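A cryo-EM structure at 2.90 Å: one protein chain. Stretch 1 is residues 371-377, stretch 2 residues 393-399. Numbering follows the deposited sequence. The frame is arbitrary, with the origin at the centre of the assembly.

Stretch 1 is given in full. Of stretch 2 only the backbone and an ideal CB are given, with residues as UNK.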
# COMPACT_ATOMS: atom_id res chain seq x y z
N ASP A 371 -3.29 -27.75 19.47
CA ASP A 371 -3.11 -29.11 19.94
C ASP A 371 -1.67 -29.53 19.66
O ASP A 371 -1.23 -29.49 18.52
CB ASP A 371 -4.09 -30.05 19.24
CG ASP A 371 -4.08 -31.43 19.82
OD1 ASP A 371 -4.58 -31.61 20.95
OD2 ASP A 371 -3.58 -32.35 19.14
N ALA A 372 -0.96 -29.97 20.71
CA ALA A 372 0.47 -30.32 20.58
C ALA A 372 0.68 -31.47 19.58
O ALA A 372 1.60 -31.36 18.75
CB ALA A 372 1.03 -30.67 21.93
N GLU A 373 -0.14 -32.52 19.64
CA GLU A 373 0.02 -33.67 18.72
C GLU A 373 -0.22 -33.22 17.27
O GLU A 373 0.57 -33.60 16.39
CB GLU A 373 -0.96 -34.79 19.09
CG GLU A 373 -0.88 -35.19 20.55
CD GLU A 373 -1.81 -36.32 20.95
OE1 GLU A 373 -2.33 -36.28 22.09
OE2 GLU A 373 -2.01 -37.24 20.13
N SER A 374 -1.26 -32.41 17.07
CA SER A 374 -1.67 -31.89 15.74
C SER A 374 -0.62 -30.96 15.11
O SER A 374 -0.40 -31.06 13.89
CB SER A 374 -3.00 -31.19 15.84
OG SER A 374 -4.05 -32.12 16.04
N LYS A 375 0.02 -30.11 15.92
CA LYS A 375 0.91 -29.09 15.39
C LYS A 375 2.37 -29.51 15.37
O LYS A 375 3.22 -28.66 15.11
CB LYS A 375 0.75 -27.80 16.19
CG LYS A 375 1.22 -27.86 17.61
CD LYS A 375 0.69 -26.67 18.35
CE LYS A 375 1.22 -26.61 19.74
NZ LYS A 375 0.58 -25.52 20.49
N ILE A 376 2.68 -30.77 15.64
CA ILE A 376 4.03 -31.29 15.48
C ILE A 376 4.03 -32.22 14.28
O ILE A 376 3.17 -33.10 14.17
CB ILE A 376 4.51 -32.02 16.74
CG1 ILE A 376 4.58 -31.06 17.92
CG2 ILE A 376 5.87 -32.63 16.51
CD1 ILE A 376 4.81 -31.75 19.22
N SER A 377 4.98 -32.02 13.38
CA SER A 377 5.06 -32.77 12.14
C SER A 377 6.26 -33.71 12.19
O SER A 377 7.28 -33.38 12.79
CB SER A 377 5.19 -31.83 10.94
OG SER A 377 6.55 -31.69 10.57
N UNK A 393 9.81 -34.53 25.37
CA UNK A 393 10.22 -33.29 26.08
C UNK A 393 9.55 -32.09 25.42
O UNK A 393 9.08 -31.20 26.15
CB UNK A 393 11.74 -33.12 26.07
N UNK A 394 9.50 -32.07 24.08
CA UNK A 394 8.85 -30.97 23.32
C UNK A 394 7.37 -30.89 23.68
O UNK A 394 6.87 -29.77 23.92
CB UNK A 394 9.01 -31.18 21.81
N UNK A 395 6.70 -32.05 23.75
CA UNK A 395 5.26 -32.12 24.10
C UNK A 395 5.06 -31.57 25.52
O UNK A 395 4.09 -30.84 25.74
CB UNK A 395 4.74 -33.56 24.00
N UNK A 396 5.98 -31.92 26.43
CA UNK A 396 5.91 -31.43 27.83
C UNK A 396 6.04 -29.91 27.85
O UNK A 396 5.32 -29.27 28.64
CB UNK A 396 7.01 -32.06 28.69
N UNK A 397 6.93 -29.36 27.01
CA UNK A 397 7.14 -27.89 26.96
C UNK A 397 5.88 -27.21 26.40
O UNK A 397 5.47 -26.19 26.97
CB UNK A 397 8.36 -27.54 26.10
N UNK A 398 5.29 -27.81 25.36
CA UNK A 398 4.07 -27.25 24.73
C UNK A 398 2.94 -27.23 25.75
O UNK A 398 2.21 -26.22 25.81
CB UNK A 398 3.66 -28.06 23.50
N UNK A 399 2.82 -28.30 26.54
CA UNK A 399 1.75 -28.40 27.57
C UNK A 399 1.92 -27.30 28.62
O UNK A 399 0.91 -26.68 28.99
CB UNK A 399 1.77 -29.77 28.25

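Stretch 2 is helical throughout, with phi near -63° and psi near -42° at every position, so side chains three or four residues apart share a face. Against that face stretch 1 sets the methyl of Ala372, the branched side chain of Ile376 and the aliphatic chain of Lys375. With these carbons on offer, the contact asks mainly for apolar surface.

Position 393 has nothing of stretch 1 within 5.5 Å of its ideal CB. The backbone requires only a residue tolerant of a helix, so polar, charged or apolar side chains would all be possible. The deposited residue is Arg393, which makes no contact with stretch 1.

At position 394 the CA-to-CB bond points toward stretch 1, and the ideal CB lies 5.0 Å from CD1 of Ile376. That gap is too wide for a CB alone to close, but a side chain of moderate length could meet the methyl; leucine, isoleucine or methionine would suit, and valine less fully. It is Leu394, with chi1 t and chi2 p, and its CD2 comes to 3.9 Å from CD1 of Ile376, an ordinary apolar contact.

Position 395 has its CB directed sideways, with the ideal CB 5.1 Å both from CD1 of Ile376 and from CB of Ala372. A side chain here can brush the apolar patch and then run on past it, which favours a long residue with aliphatic carbons near its root: arginine, lysine, glutamine, glutamate or methionine. The Glu373 carboxylate lies well off to the side, so a positive charge is allowed but not called for. The deposited residue is Arg395. No salt bridge to Glu373 forms; CG makes the closest approach, 4.0 Å from CD1 of Ile376, and the guanidinium also passes that methyl, oblique to it.

Positions 396 and 397 both lie beyond the reach of stretch 1, which places no restriction on them; a wide range of helix-compatible residues would serve. They are His396 and His397, neither of which touches it.

Position 398 is the most constrained. Its CB points toward stretch 1, and the ideal CB is 4.0 Å from CB of Ala372 and 4.7 Å from CE of Lys375, with the Ile376 methyl also nearby. A medium-sized apolar group fits this setting: leucine, isoleucine or methionine would suit. Leu398, with chi1 m and chi2 t, brings a single methyl to all three neighbours: its CD1 lies 3.5 Å from CD1 of Ile376, 3.7 Å from CB of Ala372 and 4.1 Å from CE of Lys375.

Position 399 has its CB sideways, with no atom of stretch 1 within 5.5 Å, so many residues would do. It is Ala399, a good helix former, whose amide continues the helix by bonding to the carbonyl of Arg395. With all the deposited residues in place, no hydrogen bond crosses between the two segments.

Stretch 2 393-399: RLRHHLA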
# COMPACT_ATOMS: atom_id res chain seq x y z
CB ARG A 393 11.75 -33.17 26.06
CG ARG A 393 12.33 -32.53 27.31
CD ARG A 393 11.69 -33.13 28.55
NE ARG A 393 11.78 -32.24 29.70
CZ ARG A 393 11.00 -32.33 30.76
NH1 ARG A 393 10.06 -33.26 30.82
NH2 ARG A 393 11.15 -31.48 31.76
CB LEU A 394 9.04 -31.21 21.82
CG LEU A 394 8.28 -30.25 20.91
CD1 LEU A 394 8.69 -28.81 21.19
CD2 LEU A 394 8.50 -30.59 19.45
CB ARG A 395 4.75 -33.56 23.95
CG ARG A 395 4.44 -33.94 22.52
CD ARG A 395 4.48 -35.44 22.29
NE ARG A 395 4.66 -35.75 20.88
CZ ARG A 395 5.09 -36.91 20.42
NH1 ARG A 395 5.41 -37.88 21.27
NH2 ARG A 395 5.22 -37.11 19.12
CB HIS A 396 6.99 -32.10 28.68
CG HIS A 396 7.24 -31.41 29.98
ND1 HIS A 396 6.64 -31.80 31.15
CD2 HIS A 396 8.01 -30.34 30.28
CE1 HIS A 396 7.03 -31.01 32.13
NE2 HIS A 396 7.87 -30.11 31.62
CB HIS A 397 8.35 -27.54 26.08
CG HIS A 397 9.64 -28.13 26.54
ND1 HIS A 397 9.97 -28.22 27.88
CD2 HIS A 397 10.70 -28.61 25.86
CE1 HIS A 397 11.17 -28.76 28.00
NE2 HIS A 397 11.64 -29.01 26.77
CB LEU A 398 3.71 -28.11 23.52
CG LEU A 398 4.68 -28.01 22.33
CD1 LEU A 398 4.26 -28.94 21.21
CD2 LEU A 398 4.77 -26.57 21.84
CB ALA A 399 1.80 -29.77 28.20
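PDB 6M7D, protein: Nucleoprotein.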